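Side-chain contacts in probable transcriptional regulator (Pseudomonas aeruginosa PAO1, PDB 2GEN), which probably binds DNA as a TetR-family transcriptional regulator, forming a two-chain assembly with a helix-turn-helix near each N-terminus: residues 61-66 with 126-131; 86-91 with 159-164; 90-95 with 179-184. All coordinates share one frame; numbering follows the deposited sequence.

Interaction 1: residues 61-66 with 126-131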
ATOM      1  N   ALA A  61       7.038   8.805  15.440  1.00 23.84           N
ATOM      2  CA  ALA A  61       8.405   9.279  15.137  1.00 24.49           C
ATOM      3  C   ALA A  61       8.821   8.963  13.705  1.00 23.74           C
ATOM      4  O   ALA A  61       9.520   9.779  13.073  1.00 23.95           O
ATOM      5  CB  ALA A  61       9.402   8.699  16.102  1.00 24.07           C
ATOM      6  N   GLY A  62       8.411   7.800  13.202  1.00 23.23           N
ATOM      7  CA  GLY A  62       8.754   7.386  11.846  1.00 23.93           C
ATOM      8  C   GLY A  62       8.097   8.261  10.800  1.00 24.09           C
ATOM      9  O   GLY A  62       8.767   8.759   9.894  1.00 22.70           O
ATOM     10  N   ILE A  63       6.781   8.466  10.894  1.00 24.23           N
ATOM     11  CA  ILE A  63       6.153   9.425   9.980  1.00 23.94           C
ATOM     12  C   ILE A  63       6.698  10.842  10.190  1.00 23.64           C
ATOM     13  O   ILE A  63       6.838  11.602   9.222  1.00 22.83           O
ATOM     14  CB  ILE A  63       4.584   9.355   9.966  1.00 24.85           C
ATOM     15  CG1 ILE A  63       3.998   9.734  11.343  1.00 24.19           C
ATOM     16  CG2 ILE A  63       4.137   7.964   9.523  1.00 23.77           C
ATOM     17  CD1 ILE A  63       2.449   9.934  11.319  1.00 26.56           C
ATOM     18  N   GLY A  64       7.041  11.193  11.431  1.00 22.59           N
ATOM     19  CA  GLY A  64       7.618  12.507  11.741  1.00 22.30           C
ATOM     20  C   GLY A  64       8.945  12.727  10.995  1.00 22.39           C
ATOM     21  O   GLY A  64       9.284  13.868  10.639  1.00 21.00           O
ATOM     22  N   GLN A  65       9.692  11.648  10.763  1.00 21.62           N
ATOM     23  CA  GLN A  65      11.011  11.817  10.101  1.00 20.38           C
ATOM     24  C   GLN A  65      10.850  12.161   8.635  1.00 20.29           C
ATOM     25  O   GLN A  65      11.569  13.047   8.098  1.00 21.85           O
ATOM     26  CB  GLN A  65      11.932  10.593  10.277  1.00 20.93           C
ATOM     27  CG  GLN A  65      12.488  10.516  11.676  1.00 21.46           C
ATOM     28  CD  GLN A  65      13.773   9.698  11.746  1.00 23.33           C
ATOM     29  OE1 GLN A  65      14.172   9.038  10.777  1.00 24.18           O
ATOM     30  NE2 GLN A  65      14.406   9.719  12.917  1.00 25.56           N
ATOM     31  N   TYR A  66       9.897  11.511   7.988  1.00 20.14           N
ATOM     32  CA  TYR A  66       9.577  11.890   6.620  1.00 19.95           C
ATOM     33  C   TYR A  66       9.116  13.356   6.535  1.00 19.72           C
ATOM     34  O   TYR A  66       9.611  14.109   5.705  1.00 18.86           O
ATOM     35  CB  TYR A  66       8.600  10.896   5.986  1.00 19.64           C
ATOM     36  CG  TYR A  66       8.173  11.256   4.578  1.00 18.44           C
ATOM     37  CD1 TYR A  66       9.053  11.145   3.485  1.00 18.91           C
ATOM     38  CD2 TYR A  66       6.879  11.713   4.334  1.00 21.26           C
ATOM     39  CE1 TYR A  66       8.663  11.507   2.195  1.00 17.10           C
ATOM     40  CE2 TYR A  66       6.453  12.044   3.026  1.00 21.70           C
ATOM     41  CZ  TYR A  66       7.342  11.937   1.945  1.00 19.54           C
ATOM     42  OH  TYR A  66       6.938  12.257   0.658  1.00 19.40           O
ATOM     43  N   GLN A 126      -2.743  15.776   9.863  1.00 27.47           N
ATOM     44  CA  GLN A 126      -3.281  17.071   9.404  1.00 28.03           C
ATOM     45  C   GLN A 126      -2.172  18.121   9.173  1.00 25.83           C
ATOM     46  O   GLN A 126      -2.180  18.848   8.150  1.00 24.18           O
ATOM     47  CB  GLN A 126      -4.319  17.577  10.427  1.00 28.92           C
ATOM     48  CG  GLN A 126      -5.067  18.877  10.113  1.00 32.90           C
ATOM     49  CD  GLN A 126      -6.276  19.074  11.071  1.00 34.11           C
ATOM     50  OE1 GLN A 126      -6.238  18.637  12.235  1.00 43.19           O
ATOM     51  NE2 GLN A 126      -7.361  19.698  10.568  1.00 40.26           N
ATOM     52  N   ALA A 127      -1.236  18.220  10.111  1.00 24.10           N
ATOM     53  CA  ALA A 127      -0.139  19.184   9.998  1.00 24.36           C
ATOM     54  C   ALA A 127       0.713  18.845   8.770  1.00 22.80           C
ATOM     55  O   ALA A 127       1.137  19.734   8.026  1.00 22.96           O
ATOM     56  CB  ALA A 127       0.741  19.181  11.260  1.00 23.60           C
ATOM     57  N   HIS A 128       0.951  17.560   8.567  1.00 22.59           N
ATOM     58  CA  HIS A 128       1.831  17.120   7.444  1.00 22.85           C
ATOM     59  C   HIS A 128       1.210  17.469   6.113  1.00 22.25           C
ATOM     60  O   HIS A 128       1.882  18.072   5.254  1.00 21.76           O
ATOM     61  CB  HIS A 128       2.153  15.627   7.552  1.00 23.63           C
ATOM     62  CG  HIS A 128       2.867  15.277   8.818  1.00 24.29           C
ATOM     63  ND1 HIS A 128       2.902  13.993   9.326  1.00 27.18           N
ATOM     64  CD2 HIS A 128       3.558  16.048   9.689  1.00 27.68           C
ATOM     65  CE1 HIS A 128       3.606  13.990  10.448  1.00 27.67           C
ATOM     66  NE2 HIS A 128       4.008  15.223  10.695  1.00 27.64           N
ATOM     67  N   PHE A 129      -0.075  17.155   5.976  1.00 21.49           N
ATOM     68  CA  PHE A 129      -0.834  17.447   4.744  1.00 21.35           C
ATOM     69  C   PHE A 129      -0.848  18.945   4.508  1.00 20.35           C
ATOM     70  O   PHE A 129      -0.717  19.418   3.389  1.00 20.52           O
ATOM     71  CB  PHE A 129      -2.288  16.941   4.852  1.00 23.39           C
ATOM     72  CG  PHE A 129      -3.249  17.700   3.992  1.00 27.77           C
ATOM     73  CD1 PHE A 129      -3.437  17.354   2.661  1.00 32.36           C
ATOM     74  CD2 PHE A 129      -3.955  18.804   4.501  1.00 31.17           C
ATOM     75  CE1 PHE A 129      -4.287  18.071   1.848  1.00 31.76           C
ATOM     76  CE2 PHE A 129      -4.814  19.532   3.690  1.00 32.18           C
ATOM     77  CZ  PHE A 129      -4.987  19.147   2.347  1.00 30.37           C
ATOM     78  N   ALA A 130      -1.030  19.705   5.572  1.00 19.63           N
ATOM     79  CA  ALA A 130      -1.129  21.142   5.410  1.00 20.67           C
ATOM     80  C   ALA A 130       0.146  21.778   4.886  1.00 19.98           C
ATOM     81  O   ALA A 130       0.104  22.689   4.051  1.00 19.91           O
ATOM     82  CB  ALA A 130      -1.584  21.791   6.700  1.00 20.57           C
ATOM     83  N   ARG A 131       1.286  21.256   5.341  1.00 18.76           N
ATOM     84  CA  ARG A 131       2.575  21.781   4.896  1.00 18.05           C
ATOM     85  C   ARG A 131       2.789  21.439   3.408  1.00 16.42           C
ATOM     86  O   ARG A 131       3.291  22.257   2.628  1.00 17.14           O
ATOM     87  CB  ARG A 131       3.681  21.183   5.784  1.00 18.30           C
ATOM     88  CG  ARG A 131       5.076  21.589   5.357  1.00 22.14           C
ATOM     89  CD  ARG A 131       5.266  23.108   5.524  1.00 29.36           C
ATOM     90  NE  ARG A 131       6.525  23.718   5.048  1.00 30.44           N
ATOM     91  CZ  ARG A 131       6.645  24.301   3.858  1.00 33.02           C
ATOM     92  NH1 ARG A 131       5.618  24.273   3.010  1.00 29.55           N
ATOM     93  NH2 ARG A 131       7.799  24.882   3.497  1.00 30.20           N
TER
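A single ring carbon, CE1 of His128, makes every close approach between helix segments 61-66 and 126-131. Its nearest neighbour is the backbone carbonyl oxygen of Ile63, with Ile63 O and His128 CE1 4.2 Å apart. The aliphatic part of the same residue follows at 4.3 Å, between Ile63 CD1 and His128 CE1. Third comes the backbone of Gly64, whose CA stands 4.5 Å from His128 CE1. At such separations none of the approaches is a hydrogen bond, and the imidazole meets Ile63 O and Gly64 CA obliquely. Loose van der Waals contact describes it better, in keeping with the modest 88 Å² buried by both sides together.

The side-chain conformations explain how so few atoms span the gap. His128 places CG opposite its own carbonyl carbon (chi1 -60°), and the CA-CB bonds of both His128 and Ile63 point at the facing helix. In Ile63, CD1 lies anti to CA (chi2 170°), extending the branch alongside the tip of the imidazole. The backbones themselves stay well separated, with Gly64 CA and His128 CA, the nearest such pair, 8.6 Å apart.

Beyond this first shell the two helices keep meeting along their length. Ile63 also packs on Leu121 and Asn125, His128 on Ala67, and Arg131 NE forms a salt bridge with Glu71 OE1; higher numbers meet higher numbers, which shows that helices 51-76 and 118-141 run in the same general sense. Within the helical body that follows the predicted helix-turn-helix of this TetR-family protein, helix 118-141 packs on one side of helix 51-76, with Phe129 touching Arg174 of the second subunit, while Tyr66 packs against helix 80-97 and Ala61 and Gln65 rest on Trp101 of helix 99-114.

Interaction 2: residues 86-91 with 159-164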
ATOM      1  N   LEU A  86      11.328  15.929  -4.467  1.00 14.60           N
ATOM      2  CA  LEU A  86      11.590  15.842  -3.033  1.00 14.63           C
ATOM      3  C   LEU A  86      10.632  14.912  -2.331  1.00 14.82           C
ATOM      4  O   LEU A  86      11.036  14.180  -1.439  1.00 14.65           O
ATOM      5  CB  LEU A  86      11.564  17.271  -2.424  1.00 14.69           C
ATOM      6  CG  LEU A  86      11.819  17.273  -0.917  1.00 17.83           C
ATOM      7  CD1 LEU A  86      13.305  17.026  -0.645  1.00 19.14           C
ATOM      8  CD2 LEU A  86      11.351  18.635  -0.404  1.00 18.30           C
ATOM      9  N   LEU A  87       9.324  14.956  -2.679  1.00 12.77           N
ATOM     10  CA  LEU A  87       8.368  14.042  -2.054  1.00 15.19           C
ATOM     11  C   LEU A  87       8.790  12.589  -2.286  1.00 14.65           C
ATOM     12  O   LEU A  87       8.637  11.770  -1.400  1.00 17.44           O
ATOM     13  CB  LEU A  87       6.982  14.262  -2.648  1.00 14.36           C
ATOM     14  CG  LEU A  87       6.380  15.660  -2.319  1.00 19.36           C
ATOM     15  CD1 LEU A  87       5.163  15.974  -3.211  1.00 19.21           C
ATOM     16  CD2 LEU A  87       5.954  15.726  -0.860  1.00 24.22           C
ATOM     17  N   VAL A  88       9.331  12.322  -3.466  1.00 14.96           N
ATOM     18  CA  VAL A  88       9.710  10.950  -3.829  1.00 15.68           C
ATOM     19  C   VAL A  88      11.071  10.560  -3.276  1.00 15.11           C
ATOM     20  O   VAL A  88      11.168   9.539  -2.585  1.00 14.11           O
ATOM     21  CB  VAL A  88       9.707  10.765  -5.331  1.00 15.65           C
ATOM     22  CG1 VAL A  88      10.217   9.296  -5.757  1.00 17.31           C
ATOM     23  CG2 VAL A  88       8.250  10.950  -5.861  1.00 17.36           C
ATOM     24  N   THR A  89      12.096  11.369  -3.562  1.00 14.27           N
ATOM     25  CA  THR A  89      13.468  10.959  -3.039  1.00 14.97           C
ATOM     26  C   THR A  89      13.488  10.878  -1.513  1.00 15.85           C
ATOM     27  O   THR A  89      14.204  10.051  -0.972  1.00 17.66           O
ATOM     28  CB  THR A  89      14.566  11.897  -3.527  1.00 16.26           C
ATOM     29  OG1 THR A  89      14.328  13.213  -3.006  1.00 15.56           O
ATOM     30  CG2 THR A  89      14.559  11.963  -5.039  1.00 16.21           C
ATOM     31  N   SER A  90      12.753  11.741  -0.795  1.00 14.13           N
ATOM     32  CA  SER A  90      12.745  11.696   0.660  1.00 15.88           C
ATOM     33  C   SER A  90      12.208  10.363   1.170  1.00 16.62           C
ATOM     34  O   SER A  90      12.746   9.781   2.118  1.00 15.99           O
ATOM     35  CB  SER A  90      11.979  12.885   1.264  1.00 15.12           C
ATOM     36  OG  SER A  90      12.623  14.080   0.921  1.00 16.93           O
ATOM     37  N   TYR A  91      11.152   9.863   0.515  1.00 15.99           N
ATOM     38  CA  TYR A  91      10.560   8.625   0.952  1.00 17.33           C
ATOM     39  C   TYR A  91      11.486   7.440   0.651  1.00 16.86           C
ATOM     40  O   TYR A  91      11.778   6.648   1.550  1.00 18.14           O
ATOM     41  CB  TYR A  91       9.180   8.432   0.302  1.00 17.22           C
ATOM     42  CG  TYR A  91       8.597   7.153   0.762  1.00 18.38           C
ATOM     43  CD1 TYR A  91       8.186   7.006   2.104  1.00 21.61           C
ATOM     44  CD2 TYR A  91       8.502   6.053  -0.101  1.00 19.32           C
ATOM     45  CE1 TYR A  91       7.656   5.777   2.561  1.00 24.59           C
ATOM     46  CE2 TYR A  91       7.979   4.836   0.343  1.00 21.28           C
ATOM     47  CZ  TYR A  91       7.559   4.711   1.651  1.00 22.85           C
ATOM     48  OH  TYR A  91       7.070   3.504   2.102  1.00 27.14           O
ATOM     49  N   GLY A 159       2.467   7.162  -4.991  1.00 18.19           N
ATOM     50  CA  GLY A 159       1.950   5.788  -5.091  1.00 16.39           C
ATOM     51  C   GLY A 159       3.009   4.807  -5.634  1.00 15.65           C
ATOM     52  O   GLY A 159       3.173   3.756  -5.037  1.00 16.91           O
ATOM     53  N   PRO A 160       3.663   5.142  -6.757  1.00 15.39           N
ATOM     54  CA  PRO A 160       4.696   4.178  -7.234  1.00 16.43           C
ATOM     55  C   PRO A 160       5.782   3.859  -6.196  1.00 17.16           C
ATOM     56  O   PRO A 160       6.099   2.669  -5.960  1.00 17.86           O
ATOM     57  CB  PRO A 160       5.263   4.854  -8.478  1.00 17.12           C
ATOM     58  CG  PRO A 160       4.088   5.616  -9.047  1.00 16.15           C
ATOM     59  CD  PRO A 160       3.504   6.223  -7.750  1.00 14.52           C
ATOM     60  N   ALA A 161       6.348   4.889  -5.563  1.00 17.77           N
ATOM     61  CA  ALA A 161       7.329   4.689  -4.520  1.00 18.03           C
ATOM     62  C   ALA A 161       6.773   3.875  -3.355  1.00 18.16           C
ATOM     63  O   ALA A 161       7.425   2.955  -2.911  1.00 18.53           O
ATOM     64  CB  ALA A 161       7.883   6.075  -4.017  1.00 17.20           C
ATOM     65  N   HIS A 162       5.571   4.195  -2.839  1.00 19.18           N
ATOM     66  CA  HIS A 162       4.957   3.398  -1.803  1.00 20.50           C
ATOM     67  C   HIS A 162       4.826   1.924  -2.248  1.00 19.85           C
ATOM     68  O   HIS A 162       5.114   0.983  -1.473  1.00 19.69           O
ATOM     69  CB  HIS A 162       3.557   3.945  -1.465  1.00 21.91           C
ATOM     70  CG  HIS A 162       3.555   5.124  -0.547  1.00 22.37           C
ATOM     71  ND1 HIS A 162       2.380   5.771  -0.179  1.00 25.72           N
ATOM     72  CD2 HIS A 162       4.563   5.790   0.079  1.00 25.98           C
ATOM     73  CE1 HIS A 162       2.668   6.758   0.659  1.00 26.17           C
ATOM     74  NE2 HIS A 162       3.984   6.794   0.832  1.00 26.78           N
ATOM     75  N   ASP A 163       4.353   1.744  -3.477  1.00 19.58           N
ATOM     76  CA  ASP A 163       4.088   0.402  -3.970  1.00 21.40           C
ATOM     77  C   ASP A 163       5.391  -0.395  -4.132  1.00 20.92           C
ATOM     78  O   ASP A 163       5.478  -1.537  -3.659  1.00 22.11           O
ATOM     79  CB  ASP A 163       3.312   0.466  -5.278  1.00 21.97           C
ATOM     80  CG  ASP A 163       2.720  -0.872  -5.664  1.00 27.06           C
ATOM     81  OD1 ASP A 163       1.703  -1.290  -5.030  1.00 29.20           O
ATOM     82  OD2 ASP A 163       3.278  -1.497  -6.585  1.00 29.31           O
ATOM     83  N   LEU A 164       6.386   0.186  -4.789  1.00 20.35           N
ATOM     84  CA  LEU A 164       7.689  -0.491  -4.960  1.00 20.42           C
ATOM     85  C   LEU A 164       8.341  -0.777  -3.598  1.00 21.42           C
ATOM     86  O   LEU A 164       8.860  -1.875  -3.375  1.00 22.28           O
ATOM     87  CB  LEU A 164       8.610   0.324  -5.831  1.00 19.59           C
ATOM     88  CG  LEU A 164       9.885  -0.381  -6.357  1.00 20.73           C
ATOM     89  CD1 LEU A 164       9.515  -1.710  -7.049  1.00 23.90           C
ATOM     90  CD2 LEU A 164      10.633   0.504  -7.330  1.00 21.45           C
TER
HETATM   91  O   HOH W   1       4.809   1.797   1.116  1.00 36.33           O
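Ala161 meets two side chains of segment 86-91: its CB lies 4.3 Å from Val88 CG1 and, a little closer, its CB is 4.0 Å from Tyr91 CD2. The backbone of the same residue takes part as well, since Ala161 O sits at the edge of the phenol, near its plane, 3.8 Å from Tyr91 CE2.

One residue on, His162 crosses the tyrosine at about a right angle. Its edge is directed at one face of the phenol in a T-shaped stack, with ring centroids of Tyr91 and His162 4.8 Å apart and planes at 72°. The touching atom is His162 CD2, displaced from the ring centre toward the rim and 3.6 Å from Tyr91 CZ. Tyr91 is brought there by placing CG anti to its backbone N (chi1 180°). On the imidazole's other flank, ND1 is hydrogen-bonded to Asp163 OD1 of the second subunit, which should fix the ring's rotation and may polarise it.

The carbonyl of His162 adds a bridge: a water donates to His162 O at 2.7 Å and is also hydrogen-bonded to Tyr91 OH.

The two short helical segments run nearly parallel, their axes 9.9 Å apart at 14°. In this TetR-family helical body the contact borders the dimer interface, where Pro160 packs on Pro160 of the second subunit, while Val88 also packs on Leu184 and Ala188 of helix 181-192.

Interaction 3: residues 90-95 with 179-184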
ATOM      1  N   SER A  90      12.753  11.741  -0.795  1.00 14.13           N
ATOM      2  CA  SER A  90      12.745  11.696   0.660  1.00 15.88           C
ATOM      3  C   SER A  90      12.208  10.363   1.170  1.00 16.62           C
ATOM      4  O   SER A  90      12.746   9.781   2.118  1.00 15.99           O
ATOM      5  CB  SER A  90      11.979  12.885   1.264  1.00 15.12           C
ATOM      6  OG  SER A  90      12.623  14.080   0.921  1.00 16.93           O
ATOM      7  N   TYR A  91      11.152   9.863   0.515  1.00 15.99           N
ATOM      8  CA  TYR A  91      10.560   8.625   0.952  1.00 17.33           C
ATOM      9  C   TYR A  91      11.486   7.440   0.651  1.00 16.86           C
ATOM     10  O   TYR A  91      11.778   6.648   1.550  1.00 18.14           O
ATOM     11  CB  TYR A  91       9.180   8.432   0.302  1.00 17.22           C
ATOM     12  CG  TYR A  91       8.597   7.153   0.762  1.00 18.38           C
ATOM     13  CD1 TYR A  91       8.186   7.006   2.104  1.00 21.61           C
ATOM     14  CD2 TYR A  91       8.502   6.053  -0.101  1.00 19.32           C
ATOM     15  CE1 TYR A  91       7.656   5.777   2.561  1.00 24.59           C
ATOM     16  CE2 TYR A  91       7.979   4.836   0.343  1.00 21.28           C
ATOM     17  CZ  TYR A  91       7.559   4.711   1.651  1.00 22.85           C
ATOM     18  OH  TYR A  91       7.070   3.504   2.102  1.00 27.14           O
ATOM     19  N   ILE A  92      12.002   7.379  -0.567  1.00 16.50           N
ATOM     20  CA  ILE A  92      12.834   6.253  -1.009  1.00 15.71           C
ATOM     21  C   ILE A  92      14.099   6.233  -0.127  1.00 16.24           C
ATOM     22  O   ILE A  92      14.434   5.210   0.445  1.00 17.17           O
ATOM     23  CB  ILE A  92      13.160   6.365  -2.509  1.00 16.96           C
ATOM     24  CG1 ILE A  92      11.882   6.101  -3.334  1.00 16.59           C
ATOM     25  CG2 ILE A  92      14.333   5.375  -2.871  1.00 17.01           C
ATOM     26  CD1 ILE A  92      11.311   4.731  -3.160  1.00 27.78           C
ATOM     27  N   ASP A  93      14.722   7.391   0.026  1.00 16.02           N
ATOM     28  CA  ASP A  93      15.987   7.465   0.818  1.00 16.65           C
ATOM     29  C   ASP A  93      15.746   7.053   2.254  1.00 17.91           C
ATOM     30  O   ASP A  93      16.562   6.351   2.821  1.00 19.22           O
ATOM     31  CB  ASP A  93      16.560   8.856   0.755  1.00 17.18           C
ATOM     32  CG  ASP A  93      17.074   9.196  -0.633  1.00 16.47           C
ATOM     33  OD1 ASP A  93      17.155   8.269  -1.499  1.00 20.47           O
ATOM     34  OD2 ASP A  93      17.431  10.377  -0.882  1.00 18.64           O
ATOM     35  N   TRP A  94      14.638   7.528   2.857  1.00 17.21           N
ATOM     36  CA  TRP A  94      14.316   7.198   4.228  1.00 17.73           C
ATOM     37  C   TRP A  94      14.086   5.666   4.388  1.00 18.76           C
ATOM     38  O   TRP A  94      14.590   5.038   5.347  1.00 19.64           O
ATOM     39  CB  TRP A  94      13.110   8.022   4.731  1.00 18.41           C
ATOM     40  CG  TRP A  94      12.883   7.788   6.216  1.00 19.41           C
ATOM     41  CD1 TRP A  94      13.462   8.484   7.286  1.00 22.74           C
ATOM     42  CD2 TRP A  94      12.067   6.783   6.787  1.00 21.33           C
ATOM     43  NE1 TRP A  94      13.012   7.947   8.482  1.00 23.97           N
ATOM     44  CE2 TRP A  94      12.156   6.914   8.205  1.00 21.66           C
ATOM     45  CE3 TRP A  94      11.245   5.784   6.248  1.00 23.53           C
ATOM     46  CZ2 TRP A  94      11.452   6.056   9.080  1.00 21.59           C
ATOM     47  CZ3 TRP A  94      10.530   4.946   7.131  1.00 24.67           C
ATOM     48  CH2 TRP A  94      10.658   5.099   8.518  1.00 21.17           C
ATOM     49  N   VAL A  95      13.381   5.065   3.422  1.00 17.46           N
ATOM     50  CA  VAL A  95      13.130   3.620   3.470  1.00 18.78           C
ATOM     51  C   VAL A  95      14.466   2.860   3.337  1.00 19.92           C
ATOM     52  O   VAL A  95      14.705   1.916   4.095  1.00 21.20           O
ATOM     53  CB  VAL A  95      12.172   3.206   2.369  1.00 18.60           C
ATOM     54  CG1 VAL A  95      12.179   1.662   2.168  1.00 20.24           C
ATOM     55  CG2 VAL A  95      10.766   3.787   2.670  1.00 18.86           C
ATOM     56  N   ASP A 179      18.190   1.671  -6.626  1.00 28.09           N
ATOM     57  CA  ASP A 179      18.452   1.748  -8.066  1.00 28.38           C
ATOM     58  C   ASP A 179      17.245   2.279  -8.844  1.00 27.35           C
ATOM     59  O   ASP A 179      17.348   2.505 -10.030  1.00 28.42           O
ATOM     60  CB  ASP A 179      18.840   0.370  -8.665  1.00 28.35           C
ATOM     61  CG  ASP A 179      20.300  -0.028  -8.408  1.00 32.54           C
ATOM     62  OD1 ASP A 179      21.122   0.846  -8.049  1.00 34.07           O
ATOM     63  OD2 ASP A 179      20.608  -1.252  -8.589  1.00 34.14           O
ATOM     64  N   CYS A 180      16.092   2.448  -8.195  1.00 26.20           N
ATOM     65  CA  CYS A 180      14.928   2.999  -8.903  1.00 24.68           C
ATOM     66  C   CYS A 180      14.624   4.427  -8.426  1.00 23.48           C
ATOM     67  O   CYS A 180      13.635   5.008  -8.844  1.00 22.71           O
ATOM     68  CB  CYS A 180      13.699   2.155  -8.640  1.00 25.36           C
ATOM     69  SG  CYS A 180      13.917   0.440  -9.220  1.00 30.11           S
ATOM     70  N   ARG A 181      15.485   4.981  -7.594  1.00 22.81           N
ATOM     71  CA  ARG A 181      15.233   6.329  -7.042  1.00 22.22           C
ATOM     72  C   ARG A 181      15.064   7.393  -8.131  1.00 23.07           C
ATOM     73  O   ARG A 181      14.045   8.129  -8.129  1.00 22.25           O
ATOM     74  CB  ARG A 181      16.354   6.726  -6.056  1.00 21.60           C
ATOM     75  CG  ARG A 181      16.271   8.180  -5.574  1.00 19.52           C
ATOM     76  CD  ARG A 181      17.605   8.452  -4.950  1.00 21.56           C
ATOM     77  NE  ARG A 181      17.642   9.546  -4.003  1.00 17.86           N
ATOM     78  CZ  ARG A 181      18.042  10.776  -4.297  1.00 17.66           C
ATOM     79  NH1 ARG A 181      18.364  11.155  -5.563  1.00 20.67           N
ATOM     80  NH2 ARG A 181      18.116  11.657  -3.329  1.00 16.55           N
ATOM     81  N   GLU A 182      16.023   7.504  -9.056  1.00 22.96           N
ATOM     82  CA  GLU A 182      15.961   8.546 -10.115  1.00 22.64           C
ATOM     83  C   GLU A 182      14.758   8.313 -11.030  1.00 22.04           C
ATOM     84  O   GLU A 182      14.005   9.256 -11.334  1.00 21.91           O
ATOM     85  CB  GLU A 182      17.275   8.672 -10.934  1.00 23.22           C
ATOM     86  CG  GLU A 182      17.209   9.770 -12.044  1.00 23.12           C
ATOM     87  CD  GLU A 182      17.016  11.171 -11.457  1.00 24.90           C
ATOM     88  OE1 GLU A 182      17.348  11.362 -10.252  1.00 22.81           O
ATOM     89  OE2 GLU A 182      16.541  12.064 -12.196  1.00 24.66           O
ATOM     90  N   LEU A 183      14.541   7.063 -11.440  1.00 20.00           N
ATOM     91  CA  LEU A 183      13.405   6.769 -12.283  1.00 20.74           C
ATOM     92  C   LEU A 183      12.081   7.223 -11.639  1.00 20.20           C
ATOM     93  O   LEU A 183      11.302   7.928 -12.316  1.00 19.27           O
ATOM     94  CB  LEU A 183      13.360   5.277 -12.545  1.00 20.89           C
ATOM     95  CG  LEU A 183      12.239   4.834 -13.451  1.00 25.18           C
ATOM     96  CD1 LEU A 183      12.414   5.424 -14.851  1.00 29.52           C
ATOM     97  CD2 LEU A 183      12.244   3.316 -13.427  1.00 29.49           C
ATOM     98  N   LEU A 184      11.862   6.860 -10.372  1.00 18.28           N
ATOM     99  CA  LEU A 184      10.560   7.156  -9.719  1.00 18.77           C
ATOM    100  C   LEU A 184      10.403   8.685  -9.535  1.00 18.81           C
ATOM    101  O   LEU A 184       9.323   9.235  -9.742  1.00 17.97           O
ATOM    102  CB  LEU A 184      10.417   6.398  -8.407  1.00 18.82           C
ATOM    103  CG  LEU A 184      10.199   4.868  -8.583  1.00 20.61           C
ATOM    104  CD1 LEU A 184       9.810   4.145  -7.334  1.00 27.91           C
ATOM    105  CD2 LEU A 184       9.167   4.566  -9.689  1.00 22.72           C
TER
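The polar part of the contact is a two-pronged salt bridge between Asp93 and Arg181. Arg181 grips side-on: NE donates to Asp93 OD1 at 2.9 Å (154° at the hydrogen) and NH2 to Asp93 OD2 at 2.8 Å (162°). Each carboxylate oxygen uses its syn lone pair, and the two flat groups lie only 8° from coplanar, the geometry expected of a bidentate pair. Two bonds to two different oxygens fix the rotation of both groups. The arginine reaches this far because its chain is stretched out from CG to NE. Thr89 packs against the same arginine from the preceding turn of helix 80-97.

The apolar part lies on Ile92. Its CG2 branch touches the aliphatic root of the arginine, 4.0 Å from Arg181 CB, and its CD1 approaches Leu184 CD1 more loosely, at 4.5 Å. Arg181 thus serves both layers, packing with CB and pairing through NE and NH2 of its guanidinium. Backbones are closest here too, Ile92 CA and Arg181 CA being 6.5 Å apart.

Cys180 is at the N-cap position, and Arg181 and Leu184, in the first turn of helix 181-192, pack against helix 80-97. This part of the TetR-family helical body borders the dimer contact: Leu164 of helix 150-169 packs on Cys180 and Leu184, which also pack on Cys152 and Val156, respectively, of the second subunit.

Interactions 2 and 3 share Ser90 and Tyr91 on helix 80-97, and their centres lie about 6 Å apart; interaction 1 is centred about 15 Å from interaction 2 and 18 Å from interaction 3. Helix 51-76 connects the groups, through probable hydrogen bonds between Tyr66 OH and Leu87 O and between Gln65 OE1 and Trp94 NE1. Along the chain the first segments come in the order 61-66, 86-91, 90-95 and their partners as 126-131, 159-164, 179-184, so the connections interlock. Helices 150-169 and 181-192 both touch the second subunit, consistent with the dimer interface of TetR relatives, and helix 80-97 ties that pair to helix 51-76.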